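Local structure of acetoacetate decarboxylase (Sphingomonas wittichii, 5UPB) at residues L47-G52 with L86-T91; Q40-A45 with F99-W104; V30-D35 with A233-L238. The protein belongs to the acetoacetate decarboxylase-like enzymes and is classed as a lyase, so it probably breaks or forms carbon-carbon bonds in small oxo-acid substrates. All coordinates share one frame; numbering follows the deposited sequence.

Contact 1: residues L47-G52 with L86-T91; sequences LKVADG and LSIACT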
ATOM      1  N   LEU A  47     -22.949 -14.515  24.634  1.00 45.65           N
ATOM      2  CA  LEU A  47     -23.209 -13.083  24.581  1.00 55.61           C
ATOM      3  C   LEU A  47     -24.618 -12.844  24.075  1.00 56.26           C
ATOM      4  O   LEU A  47     -25.072 -13.487  23.124  1.00 49.11           O
ATOM      5  CB  LEU A  47     -22.217 -12.350  23.679  1.00 41.42           C
ATOM      6  CG  LEU A  47     -20.739 -12.444  24.055  1.00 39.73           C
ATOM      7  CD1 LEU A  47     -19.888 -11.574  23.115  1.00 38.70           C
ATOM      8  CD2 LEU A  47     -20.554 -12.051  25.518  1.00 41.99           C
ATOM      9  N   LYS A  48     -25.291 -11.891  24.699  1.00 49.86           N
ATOM     10  CA  LYS A  48     -26.666 -11.563  24.370  1.00 61.19           C
ATOM     11  C   LYS A  48     -26.691 -10.149  23.820  1.00 44.13           C
ATOM     12  O   LYS A  48     -26.111  -9.233  24.413  1.00 46.03           O
ATOM     13  CB  LYS A  48     -27.567 -11.678  25.607  1.00 88.04           C
ATOM     14  CG  LYS A  48     -29.061 -11.615  25.323  1.00 97.88           C
ATOM     15  CD  LYS A  48     -29.546 -12.856  24.583  1.00126.86           C
ATOM     16  CE  LYS A  48     -31.060 -12.946  24.565  1.00166.49           C
ATOM     17  NZ  LYS A  48     -31.523 -14.152  23.834  1.00186.32           N
ATOM     18  N   VAL A  49     -27.318  -9.983  22.659  1.00 41.81           N
ATOM     19  CA  VAL A  49     -27.373  -8.665  22.058  1.00 45.40           C
ATOM     20  C   VAL A  49     -28.152  -7.731  23.003  1.00 47.82           C
ATOM     21  O   VAL A  49     -29.058  -8.157  23.735  1.00 47.70           O
ATOM     22  CB  VAL A  49     -28.007  -8.772  20.659  1.00 47.89           C
ATOM     23  CG1 VAL A  49     -29.508  -9.158  20.746  1.00 50.76           C
ATOM     24  CG2 VAL A  49     -27.817  -7.496  19.877  1.00 45.14           C
ATOM     25  N   ALA A  50     -27.831  -6.445  22.954  1.00 51.49           N
ATOM     26  CA  ALA A  50     -28.607  -5.467  23.710  1.00 50.02           C
ATOM     27  C   ALA A  50     -29.765  -5.057  22.815  1.00 57.62           C
ATOM     28  O   ALA A  50     -30.307  -5.911  22.105  1.00 64.73           O
ATOM     29  CB  ALA A  50     -27.748  -4.276  24.143  1.00 44.98           C
ATOM     30  N   ASP A  51     -30.173  -3.798  22.830  1.00 77.81           N
ATOM     31  CA  ASP A  51     -31.358  -3.419  22.070  1.00 76.73           C
ATOM     32  C   ASP A  51     -31.073  -3.212  20.578  1.00 51.10           C
ATOM     33  O   ASP A  51     -31.936  -2.716  19.855  1.00 51.66           O
ATOM     34  CB  ASP A  51     -31.973  -2.149  22.671  1.00 90.18           C
ATOM     35  CG  ASP A  51     -31.068  -0.928  22.531  1.00 79.45           C
ATOM     36  OD1 ASP A  51     -29.962  -1.040  21.946  1.00 66.89           O
ATOM     37  OD2 ASP A  51     -31.475   0.154  23.009  1.00 76.23           O
ATOM     38  N   GLY A  52     -29.923  -3.651  20.083  1.00 50.04           N
ATOM     39  CA  GLY A  52     -29.539  -3.419  18.707  1.00 53.59           C
ATOM     40  C   GLY A  52     -28.549  -2.288  18.524  1.00 46.89           C
ATOM     41  O   GLY A  52     -28.125  -2.038  17.387  1.00 39.15           O
ATOM     42  N   LEU A  86     -16.984  -2.311  13.192  1.00 28.76           N
ATOM     43  CA  LEU A  86     -18.413  -2.365  13.489  1.00 35.31           C
ATOM     44  C   LEU A  86     -18.587  -3.260  14.705  1.00 30.44           C
ATOM     45  O   LEU A  86     -18.262  -4.455  14.647  1.00 30.70           O
ATOM     46  CB  LEU A  86     -19.177  -2.925  12.284  1.00 38.66           C
ATOM     47  CG  LEU A  86     -19.007  -2.097  11.013  1.00 32.64           C
ATOM     48  CD1 LEU A  86     -19.502  -2.828   9.775  1.00 32.37           C
ATOM     49  CD2 LEU A  86     -19.783  -0.804  11.187  1.00 39.11           C
ATOM     50  N   SER A  87     -19.051  -2.688  15.814  1.00 30.75           N
ATOM     51  CA  SER A  87     -19.128  -3.389  17.090  1.00 29.55           C
ATOM     52  C   SER A  87     -20.566  -3.416  17.585  1.00 32.96           C
ATOM     53  O   SER A  87     -21.315  -2.461  17.393  1.00 34.04           O
ATOM     54  CB  SER A  87     -18.246  -2.739  18.204  1.00 29.79           C
ATOM     55  OG  SER A  87     -16.902  -2.652  17.826  1.00 51.75           O
ATOM     56  N   ILE A  88     -20.901  -4.468  18.328  1.00 30.97           N
ATOM     57  CA  ILE A  88     -22.274  -4.775  18.730  1.00 34.27           C
ATOM     58  C   ILE A  88     -22.391  -4.644  20.241  1.00 38.23           C
ATOM     59  O   ILE A  88     -21.618  -5.254  20.991  1.00 35.50           O
ATOM     60  CB  ILE A  88     -22.659  -6.192  18.277  1.00 39.53           C
ATOM     61  CG1 ILE A  88     -22.521  -6.288  16.755  1.00 33.58           C
ATOM     62  CG2 ILE A  88     -24.068  -6.559  18.762  1.00 35.16           C
ATOM     63  CD1 ILE A  88     -22.632  -7.704  16.204  1.00 38.67           C
ATOM     64  N   ALA A  89     -23.363  -3.858  20.694  1.00 37.84           N
ATOM     65  CA  ALA A  89     -23.614  -3.783  22.128  1.00 35.16           C
ATOM     66  C   ALA A  89     -24.257  -5.083  22.589  1.00 35.33           C
ATOM     67  O   ALA A  89     -25.166  -5.602  21.936  1.00 39.16           O
ATOM     68  CB  ALA A  89     -24.503  -2.588  22.466  1.00 50.61           C
ATOM     69  N   CYS A  90     -23.759  -5.629  23.700  1.00 36.53           N
ATOM     70  CA  CYS A  90     -24.192  -6.935  24.181  1.00 38.74           C
ATOM     71  C   CYS A  90     -23.931  -7.036  25.684  1.00 43.10           C
ATOM     72  O   CYS A  90     -23.429  -6.103  26.325  1.00 39.38           O
ATOM     73  CB  CYS A  90     -23.505  -8.062  23.411  1.00 41.19           C
ATOM     74  SG  CYS A  90     -21.703  -8.030  23.484  1.00 38.12           S
ATOM     75  N   THR A  91     -24.293  -8.196  26.240  1.00 48.61           N
ATOM     76  CA  THR A  91     -24.116  -8.493  27.652  1.00 50.38           C
ATOM     77  C   THR A  91     -23.618  -9.921  27.824  1.00 48.76           C
ATOM     78  O   THR A  91     -23.932 -10.818  27.031  1.00 49.34           O
ATOM     79  CB  THR A  91     -25.424  -8.349  28.438  1.00 48.19           C
ATOM     80  OG1 THR A  91     -26.468  -9.078  27.760  1.00 49.85           O
ATOM     81  CG2 THR A  91     -25.797  -6.914  28.547  1.00 45.38           C
TER
HETATM   82  O   HOH W   1     -27.084  -4.284  20.463  1.00 44.49           O

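Contact 2: residues Q40-A45 with F99-W104; sequences QALLPA and FPAFVW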
ATOM      1  N   GLN A  40     -27.551 -10.652  16.705  1.00 44.98           N
ATOM      2  CA  GLN A  40     -27.319 -11.811  17.568  1.00 44.58           C
ATOM      3  C   GLN A  40     -26.622 -12.935  16.805  1.00 42.80           C
ATOM      4  O   GLN A  40     -25.783 -13.650  17.363  1.00 41.10           O
ATOM      5  CB  GLN A  40     -28.637 -12.323  18.163  1.00 48.88           C
ATOM      6  CG  GLN A  40     -28.430 -13.513  19.111  1.00 54.22           C
ATOM      7  CD  GLN A  40     -27.765 -13.107  20.439  1.00 55.21           C
ATOM      8  OE1 GLN A  40     -28.257 -12.215  21.150  1.00 50.91           O
ATOM      9  NE2 GLN A  40     -26.639 -13.751  20.768  1.00 50.66           N
ATOM     10  N   ALA A  41     -26.961 -13.108  15.524  1.00 42.95           N
ATOM     11  CA  ALA A  41     -26.336 -14.153  14.709  1.00 50.12           C
ATOM     12  C   ALA A  41     -24.818 -13.987  14.608  1.00 50.72           C
ATOM     13  O   ALA A  41     -24.103 -14.960  14.352  1.00 43.34           O
ATOM     14  CB  ALA A  41     -26.981 -14.152  13.320  1.00 51.51           C
ATOM     15  N   LEU A  42     -24.308 -12.768  14.760  1.00 44.88           N
ATOM     16  CA  LEU A  42     -22.872 -12.536  14.717  1.00 38.74           C
ATOM     17  C   LEU A  42     -22.205 -12.732  16.067  1.00 44.29           C
ATOM     18  O   LEU A  42     -20.967 -12.715  16.137  1.00 46.09           O
ATOM     19  CB  LEU A  42     -22.573 -11.115  14.240  1.00 35.14           C
ATOM     20  CG  LEU A  42     -23.043 -10.740  12.845  1.00 39.00           C
ATOM     21  CD1 LEU A  42     -22.730  -9.250  12.585  1.00 44.01           C
ATOM     22  CD2 LEU A  42     -22.394 -11.679  11.798  1.00 43.84           C
ATOM     23  N   LEU A  43     -22.988 -12.840  17.139  1.00 39.49           N
ATOM     24  CA  LEU A  43     -22.356 -12.926  18.439  1.00 43.14           C
ATOM     25  C   LEU A  43     -21.979 -14.354  18.747  1.00 41.65           C
ATOM     26  O   LEU A  43     -22.775 -15.263  18.514  1.00 44.24           O
ATOM     27  CB  LEU A  43     -23.284 -12.431  19.539  1.00 43.97           C
ATOM     28  CG  LEU A  43     -23.628 -10.951  19.461  1.00 35.37           C
ATOM     29  CD1 LEU A  43     -24.665 -10.587  20.521  1.00 37.18           C
ATOM     30  CD2 LEU A  43     -22.352 -10.172  19.663  1.00 29.12           C
ATOM     31  N   PRO A  44     -20.816 -14.573  19.343  1.00 37.38           N
ATOM     32  CA  PRO A  44     -20.493 -15.920  19.803  1.00 46.57           C
ATOM     33  C   PRO A  44     -21.377 -16.325  20.978  1.00 48.38           C
ATOM     34  O   PRO A  44     -21.988 -15.499  21.659  1.00 42.25           O
ATOM     35  CB  PRO A  44     -19.030 -15.801  20.241  1.00 45.93           C
ATOM     36  CG  PRO A  44     -18.866 -14.385  20.639  1.00 38.60           C
ATOM     37  CD  PRO A  44     -19.755 -13.604  19.696  1.00 38.70           C
ATOM     38  N   ALA A  45     -21.486 -17.634  21.161  1.00 53.07           N
ATOM     39  CA  ALA A  45     -22.339 -18.188  22.202  1.00 58.68           C
ATOM     40  C   ALA A  45     -21.961 -17.634  23.570  1.00 54.14           C
ATOM     41  O   ALA A  45     -20.777 -17.539  23.916  1.00 50.62           O
ATOM     42  CB  ALA A  45     -22.229 -19.711  22.210  1.00 74.85           C
ATOM     43  N   PHE A  99     -19.052  -6.270  21.504  1.00 29.87           N
ATOM     44  CA  PHE A  99     -18.342  -7.313  20.772  1.00 29.50           C
ATOM     45  C   PHE A  99     -17.948  -6.720  19.434  1.00 29.21           C
ATOM     46  O   PHE A  99     -18.832  -6.323  18.656  1.00 32.46           O
ATOM     47  CB  PHE A  99     -19.192  -8.566  20.559  1.00 30.08           C
ATOM     48  CG  PHE A  99     -18.493  -9.626  19.754  1.00 31.41           C
ATOM     49  CD1 PHE A  99     -17.425 -10.328  20.286  1.00 32.68           C
ATOM     50  CD2 PHE A  99     -18.897  -9.900  18.453  1.00 30.66           C
ATOM     51  CE1 PHE A  99     -16.773 -11.282  19.544  1.00 41.64           C
ATOM     52  CE2 PHE A  99     -18.257 -10.860  17.698  1.00 33.26           C
ATOM     53  CZ  PHE A  99     -17.199 -11.560  18.238  1.00 33.34           C
ATOM     54  N   PRO A 100     -16.668  -6.516  19.173  1.00 30.40           N
ATOM     55  CA  PRO A 100     -16.263  -5.906  17.885  1.00 27.90           C
ATOM     56  C   PRO A 100     -16.216  -6.948  16.760  1.00 29.23           C
ATOM     57  O   PRO A 100     -15.172  -7.464  16.377  1.00 34.60           O
ATOM     58  CB  PRO A 100     -14.891  -5.312  18.218  1.00 33.94           C
ATOM     59  CG  PRO A 100     -14.341  -6.268  19.242  1.00 35.52           C
ATOM     60  CD  PRO A 100     -15.511  -6.822  20.027  1.00 42.54           C
ATOM     61  N   ALA A 101     -17.393  -7.207  16.183  1.00 34.01           N
ATOM     62  CA  ALA A 101     -17.574  -8.315  15.232  1.00 34.40           C
ATOM     63  C   ALA A 101     -16.668  -8.188  14.020  1.00 34.01           C
ATOM     64  O   ALA A 101     -16.035  -9.162  13.612  1.00 30.96           O
ATOM     65  CB  ALA A 101     -19.028  -8.366  14.771  1.00 38.90           C
ATOM     66  N   PHE A 102     -16.675  -7.025  13.367  1.00 29.01           N
ATOM     67  CA  PHE A 102     -15.884  -6.799  12.163  1.00 32.45           C
ATOM     68  C   PHE A 102     -14.913  -5.654  12.430  1.00 31.74           C
ATOM     69  O   PHE A 102     -15.350  -4.519  12.647  1.00 28.85           O
ATOM     70  CB  PHE A 102     -16.757  -6.431  10.959  1.00 29.96           C
ATOM     71  CG  PHE A 102     -17.845  -7.422  10.629  1.00 32.69           C
ATOM     72  CD1 PHE A 102     -17.800  -8.716  11.068  1.00 39.65           C
ATOM     73  CD2 PHE A 102     -18.914  -7.019   9.864  1.00 33.25           C
ATOM     74  CE1 PHE A 102     -18.811  -9.601  10.749  1.00 36.80           C
ATOM     75  CE2 PHE A 102     -19.922  -7.886   9.556  1.00 31.32           C
ATOM     76  CZ  PHE A 102     -19.861  -9.181  10.001  1.00 31.12           C
ATOM     77  N   VAL A 103     -13.620  -5.929  12.305  1.00 25.11           N
ATOM     78  CA  VAL A 103     -12.555  -4.950  12.486  1.00 25.46           C
ATOM     79  C   VAL A 103     -11.570  -5.083  11.335  1.00 27.75           C
ATOM     80  O   VAL A 103     -11.189  -6.201  10.964  1.00 27.74           O
ATOM     81  CB  VAL A 103     -11.826  -5.167  13.822  1.00 29.15           C
ATOM     82  CG1 VAL A 103     -10.754  -4.076  14.057  1.00 31.51           C
ATOM     83  CG2 VAL A 103     -12.832  -5.197  14.959  1.00 32.71           C
ATOM     84  N   TRP A 104     -11.156  -3.941  10.772  1.00 24.42           N
ATOM     85  CA  TRP A 104     -10.106  -3.875   9.759  1.00 25.20           C
ATOM     86  C   TRP A 104      -9.027  -2.924  10.269  1.00 30.47           C
ATOM     87  O   TRP A 104      -9.342  -1.836  10.764  1.00 28.21           O
ATOM     88  CB  TRP A 104     -10.647  -3.400   8.388  1.00 25.00           C
ATOM     89  CG  TRP A 104     -11.748  -4.282   7.802  1.00 30.00           C
ATOM     90  CD1 TRP A 104     -11.592  -5.302   6.874  1.00 31.66           C
ATOM     91  CD2 TRP A 104     -13.155  -4.227   8.099  1.00 28.01           C
ATOM     92  NE1 TRP A 104     -12.817  -5.856   6.582  1.00 27.04           N
ATOM     93  CE2 TRP A 104     -13.787  -5.223   7.323  1.00 30.19           C
ATOM     94  CE3 TRP A 104     -13.938  -3.433   8.942  1.00 26.77           C
ATOM     95  CZ2 TRP A 104     -15.157  -5.447   7.364  1.00 33.06           C
ATOM     96  CZ3 TRP A 104     -15.314  -3.652   8.976  1.00 30.42           C
ATOM     97  CH2 TRP A 104     -15.904  -4.663   8.178  1.00 32.03           C
TER

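Contact 3: residues V30-D35 with A233-L238; sequences VYLRCD and ADHEVL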
ATOM      1  N   VAL A  30     -19.804   6.660  14.903  1.00 30.90           N
ATOM      2  CA  VAL A  30     -21.217   6.797  14.613  1.00 36.08           C
ATOM      3  C   VAL A  30     -21.958   5.668  15.314  1.00 33.60           C
ATOM      4  O   VAL A  30     -21.626   4.484  15.151  1.00 32.41           O
ATOM      5  CB  VAL A  30     -21.497   6.794  13.114  1.00 31.69           C
ATOM      6  CG1 VAL A  30     -23.014   6.797  12.874  1.00 31.86           C
ATOM      7  CG2 VAL A  30     -20.827   7.990  12.484  1.00 28.00           C
ATOM      8  N   TYR A  31     -22.945   6.040  16.102  1.00 30.67           N
ATOM      9  CA  TYR A  31     -23.807   5.082  16.758  1.00 31.16           C
ATOM     10  C   TYR A  31     -25.030   4.789  15.897  1.00 37.04           C
ATOM     11  O   TYR A  31     -25.563   5.673  15.217  1.00 38.07           O
ATOM     12  CB  TYR A  31     -24.234   5.618  18.119  1.00 37.15           C
ATOM     13  CG  TYR A  31     -23.055   5.776  19.032  1.00 43.47           C
ATOM     14  CD1 TYR A  31     -22.429   4.661  19.592  1.00 44.73           C
ATOM     15  CD2 TYR A  31     -22.575   7.045  19.368  1.00 38.44           C
ATOM     16  CE1 TYR A  31     -21.320   4.803  20.430  1.00 44.90           C
ATOM     17  CE2 TYR A  31     -21.474   7.192  20.209  1.00 42.90           C
ATOM     18  CZ  TYR A  31     -20.866   6.070  20.751  1.00 41.75           C
ATOM     19  OH  TYR A  31     -19.792   6.220  21.597  1.00 43.89           O
ATOM     20  N   LEU A  32     -25.418   3.525  15.899  1.00 34.21           N
ATOM     21  CA  LEU A  32     -26.480   2.981  15.068  1.00 34.13           C
ATOM     22  C   LEU A  32     -27.332   2.035  15.894  1.00 33.81           C
ATOM     23  O   LEU A  32     -26.887   1.481  16.904  1.00 43.80           O
ATOM     24  CB  LEU A  32     -25.944   2.143  13.896  1.00 43.49           C
ATOM     25  CG  LEU A  32     -24.799   2.666  13.076  1.00 44.25           C
ATOM     26  CD1 LEU A  32     -24.364   1.525  12.208  1.00 47.57           C
ATOM     27  CD2 LEU A  32     -25.280   3.845  12.274  1.00 51.65           C
ATOM     28  N   ARG A  33     -28.519   1.747  15.373  1.00 43.85           N
ATOM     29  CA  ARG A  33     -29.365   0.681  15.900  1.00 40.21           C
ATOM     30  C   ARG A  33     -29.770  -0.193  14.726  1.00 43.16           C
ATOM     31  O   ARG A  33     -30.246   0.319  13.712  1.00 41.07           O
ATOM     32  CB  ARG A  33     -30.599   1.211  16.628  1.00 45.30           C
ATOM     33  CG  ARG A  33     -31.426   0.102  17.313  1.00 49.42           C
ATOM     34  CD  ARG A  33     -32.575   0.663  18.153  1.00 56.98           C
ATOM     35  NE  ARG A  33     -32.102   1.637  19.146  1.00 99.35           N
ATOM     36  CZ  ARG A  33     -32.470   2.918  19.209  1.00121.54           C
ATOM     37  NH1 ARG A  33     -33.348   3.427  18.347  1.00119.04           N
ATOM     38  NH2 ARG A  33     -31.958   3.695  20.154  1.00127.75           N
ATOM     39  N   CYS A  34     -29.487  -1.484  14.827  1.00 42.28           N
ATOM     40  CA  CYS A  34     -29.915  -2.475  13.853  1.00 40.31           C
ATOM     41  C   CYS A  34     -30.899  -3.417  14.517  1.00 38.75           C
ATOM     42  O   CYS A  34     -31.185  -3.321  15.721  1.00 43.02           O
ATOM     43  CB  CYS A  34     -28.724  -3.271  13.287  1.00 40.03           C
ATOM     44  SG  CYS A  34     -27.478  -2.291  12.479  1.00 48.45           S
ATOM     45  N   ASP A  35     -31.454  -4.299  13.707  1.00 53.01           N
ATOM     46  CA  ASP A  35     -32.350  -5.346  14.185  1.00 62.04           C
ATOM     47  C   ASP A  35     -31.576  -6.264  15.128  1.00 51.41           C
ATOM     48  O   ASP A  35     -30.633  -6.936  14.682  1.00 45.44           O
ATOM     49  CB  ASP A  35     -32.898  -6.120  12.986  1.00 89.58           C
ATOM     50  CG  ASP A  35     -33.922  -7.166  13.369  1.00114.71           C
ATOM     51  OD1 ASP A  35     -34.206  -7.325  14.573  1.00128.43           O
ATOM     52  OD2 ASP A  35     -34.457  -7.820  12.449  1.00128.56           O
ATOM     53  N   ALA A 233     -26.902  -3.376   7.629  1.00 45.74           N
ATOM     54  CA  ALA A 233     -27.395  -2.516   6.561  1.00 51.60           C
ATOM     55  C   ALA A 233     -28.675  -1.800   6.967  1.00 59.01           C
ATOM     56  O   ALA A 233     -28.861  -0.619   6.650  1.00 69.30           O
ATOM     57  CB  ALA A 233     -27.632  -3.334   5.284  1.00 50.66           C
ATOM     58  N   ASP A 234     -29.590  -2.495   7.624  1.00 46.87           N
ATOM     59  CA  ASP A 234     -30.896  -1.904   7.889  1.00 58.12           C
ATOM     60  C   ASP A 234     -30.816  -1.248   9.258  1.00 58.34           C
ATOM     61  O   ASP A 234     -31.100  -1.866  10.288  1.00 55.32           O
ATOM     62  CB  ASP A 234     -31.984  -2.965   7.821  1.00 79.65           C
ATOM     63  CG  ASP A 234     -33.365  -2.387   7.984  1.00102.87           C
ATOM     64  OD1 ASP A 234     -33.646  -1.350   7.352  1.00106.64           O
ATOM     65  OD2 ASP A 234     -34.170  -2.973   8.737  1.00109.47           O
ATOM     66  N   HIS A 235     -30.354   0.003   9.288  1.00 45.58           N
ATOM     67  CA  HIS A 235     -30.049   0.626  10.565  1.00 44.79           C
ATOM     68  C   HIS A 235     -30.746   1.971  10.678  1.00 47.93           C
ATOM     69  O   HIS A 235     -31.181   2.577   9.696  1.00 44.01           O
ATOM     70  CB  HIS A 235     -28.552   0.810  10.770  1.00 47.00           C
ATOM     71  CG  HIS A 235     -27.901   1.603   9.690  1.00 50.16           C
ATOM     72  ND1 HIS A 235     -27.024   1.048   8.784  1.00 46.33           N
ATOM     73  CD2 HIS A 235     -28.027   2.907   9.349  1.00 46.85           C
ATOM     74  CE1 HIS A 235     -26.622   1.985   7.940  1.00 51.14           C
ATOM     75  NE2 HIS A 235     -27.219   3.120   8.258  1.00 49.87           N
ATOM     76  N   GLU A 236     -30.817   2.423  11.914  1.00 47.84           N
ATOM     77  CA  GLU A 236     -31.191   3.778  12.272  1.00 47.01           C
ATOM     78  C   GLU A 236     -29.926   4.469  12.751  1.00 42.57           C
ATOM     79  O   GLU A 236     -29.212   3.932  13.602  1.00 41.21           O
ATOM     80  CB  GLU A 236     -32.242   3.792  13.383  1.00 49.13           C
ATOM     81  CG  GLU A 236     -32.613   5.210  13.862  1.00 62.06           C
ATOM     82  CD  GLU A 236     -33.557   5.226  15.078  1.00 70.02           C
ATOM     83  OE1 GLU A 236     -33.901   6.341  15.556  1.00 58.63           O
ATOM     84  OE2 GLU A 236     -33.903   4.130  15.583  1.00 81.13           O
ATOM     85  N   VAL A 237     -29.626   5.623  12.173  1.00 39.64           N
ATOM     86  CA  VAL A 237     -28.455   6.396  12.575  1.00 38.77           C
ATOM     87  C   VAL A 237     -28.826   7.242  13.788  1.00 44.86           C
ATOM     88  O   VAL A 237     -29.756   8.045  13.739  1.00 45.09           O
ATOM     89  CB  VAL A 237     -27.960   7.272  11.417  1.00 42.20           C
ATOM     90  CG1 VAL A 237     -26.703   7.984  11.820  1.00 36.26           C
ATOM     91  CG2 VAL A 237     -27.717   6.425  10.164  1.00 47.85           C
ATOM     92  N   LEU A 238     -28.123   7.041  14.889  1.00 40.05           N
ATOM     93  CA  LEU A 238     -28.480   7.682  16.154  1.00 41.03           C
ATOM     94  C   LEU A 238     -27.681   8.945  16.432  1.00 43.39           C
ATOM     95  O   LEU A 238     -28.250   9.976  16.779  1.00 40.62           O
ATOM     96  CB  LEU A 238     -28.278   6.697  17.310  1.00 37.31           C
ATOM     97  CG  LEU A 238     -29.007   5.365  17.177  1.00 41.39           C
ATOM     98  CD1 LEU A 238     -28.626   4.456  18.328  1.00 44.49           C
ATOM     99  CD2 LEU A 238     -30.524   5.577  17.151  1.00 48.85           C
TER
HETATM  100  O   HOH W   2     -31.205  -4.101  11.307  1.00 70.65           O

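Contact 1: residues L47-G52 with L86-T91
Lys48 and Thr91 form an antiparallel hydrogen-bonded pair that attaches the short strand 48-50 to strand 80-92. The pairing is strongly skewed, with the short axes running at 115° to each other. Two backbone bonds define the pair: Lys48 N gives to Thr91 O at 2.9 Å, and Thr91 N gives to Lys48 O at 2.8 Å. Lys48 O is also approached by Thr91 OG1, a weak bond of 3.4 Å. The hydroxyl reaches it because OG1 stands between the backbone N and the carbonyl carbon (chi1 50°), so one residue supplies both donors to this oxygen.

At the next step, Val49 with Cys90, the side chains diverge and the polar groups look elsewhere. Val49 N gives to Gln40 OE1 of helix 36-42, Leu47 O is taken by Gln40 NE2, and Cys90 O by Arg177 NH2. One amide side chain therefore satisfies a donor on Val49 and an acceptor on Leu47. Apolar contact on this stretch is modest: Leu47 CD1 touches Cys90 SG at 4.0 Å, and Val49 CG2 meets Ile88 CG2 at the same distance.

At the bend through Asp51 and Gly52 a water bridges to strand 80-92 before Leu53 resumes backbone bonding to Ala89. Ala89 O is shared by two donors. Ala50 N approaches it at 3.0 Å from 40° above the carbonyl plane, while the water gives to it at 2.8 Å, and that same water accepts a weak bond from Gly52 N at 2.9 Å.

Contact 2: residues Q40-A45 with F99-W104
Phe99 buries more surface here than any other residue, and its side chain can be traced outward against Leu43, Leu42 and Pro44. CG lies anti to the backbone N (chi1 178°), which sets CG on the side facing the chain that leaves helix 36-42. At the base, Phe99 CB rests 3.7 Å from Leu43 CD2, and the same methyl is equally near Phe99 CD2 at 3.7 Å; the two side chains slide past each other in opposite directions. Further out, Phe99 CE2 comes to 3.6 Å from the carbonyl oxygen Leu42 O. At the tip, Phe99 CZ is 3.6 Å from Pro44 CD, and Phe99 CE1 meets Pro44 CG at 3.9 Å. Pro44 CD sits over the centre of one ring face, 13° off the normal, which makes this a CH-pi contact between side chains that reach toward each other tip to tip.

A second patch forms where Leu42 crosses Phe102 at about a right angle, Leu42 CD1 lying 3.9 Å from Phe102 CZ.

Around these residues, Ala101 and Phe102 form a classic beta bulge facing Leu86 of strand 80-92. Leu42, near the end of helix 36-42, also packs on Ile88 of that strand, while Phe102 stacks on Phe6 of the second subunit.

Contact 3: residues V30-D35 with A233-L238
Arg33 and Glu236 extend side by side and in the same direction from neighbouring antiparallel strands, 21-34 and 235-249. Their tips join in a salt bridge, Arg33 NH1 to Glu236 OE2 at 2.9 Å, but the guanidinium and carboxylate planes stand 77° apart, so the bridge rests on one close N...O pair rather than on a coplanar two-pronged fit. A bend at chi3 (-55°) turns Arg33 NE off the line of the chain, while Glu236 runs straight out to its carboxylate. Leu238 comes in at about a right angle to Arg33 and lays CD2 over one face of the guanidinium, 3.7 Å from Arg33 NH1. An alanine in place of Arg33 would probably leave the Glu236 carboxylate without its cationic mate and strip Leu238 CD2 of the flat group it lies against.

On the other sheet face, Leu32 touches both Val237 and His235. Leu32 CD2 stands over one face of the His235 imidazole, displaced toward the rim, 4.1 Å from His235 CD2. The ring has a further anchor, since His235 ND1 is hydrogen-bonded to Phe232 O. Cys34 SG touches His235 CB at 3.7 Å, and Val30 CG1 meets Val237 CG1 at 4.0 Å. Leu32 and His235 both continue onto Ile219 of strand 206-221.

The backbone fixes this two-sided pattern. Arg33 N gives to Glu236 O at 2.9 Å and Glu236 N returns to Arg33 O at 2.8 Å, while Leu238 N gives to Tyr31 O at 2.9 Å. Just past strand 21-34, Asp35 is the N-cap of helix 36-42, its OD1 bonded to Ala37 N. Such antiparallel pairing of a strand early in the chain with one near its end is consistent with the curved, mostly antiparallel beta architecture of acetoacetate decarboxylases.

In the fold
From the N terminus, the chain meets residues 30-35, 40-45 and 47-52 in turn, and their partners follow in reverse order: 86-91, 99-104 and 233-238. The three loops are therefore concentric and none crosses another. Contact 1 closes the innermost, contact 2 encloses it, and contact 3 spans 197 residues around both. Contacts 1 and 2 have centres about 9 Å apart and are joined through the adjacent strands 80-92 and 95-105, where Ile88 N lies 2.8 Å from Phe99 O. Contact 1 also meets contact 3, with Gly52 O 3.0 Å from Cys34 N. Helix 36-42 follows strand 21-34 and leads to strand 48-50, linking all three along the chain.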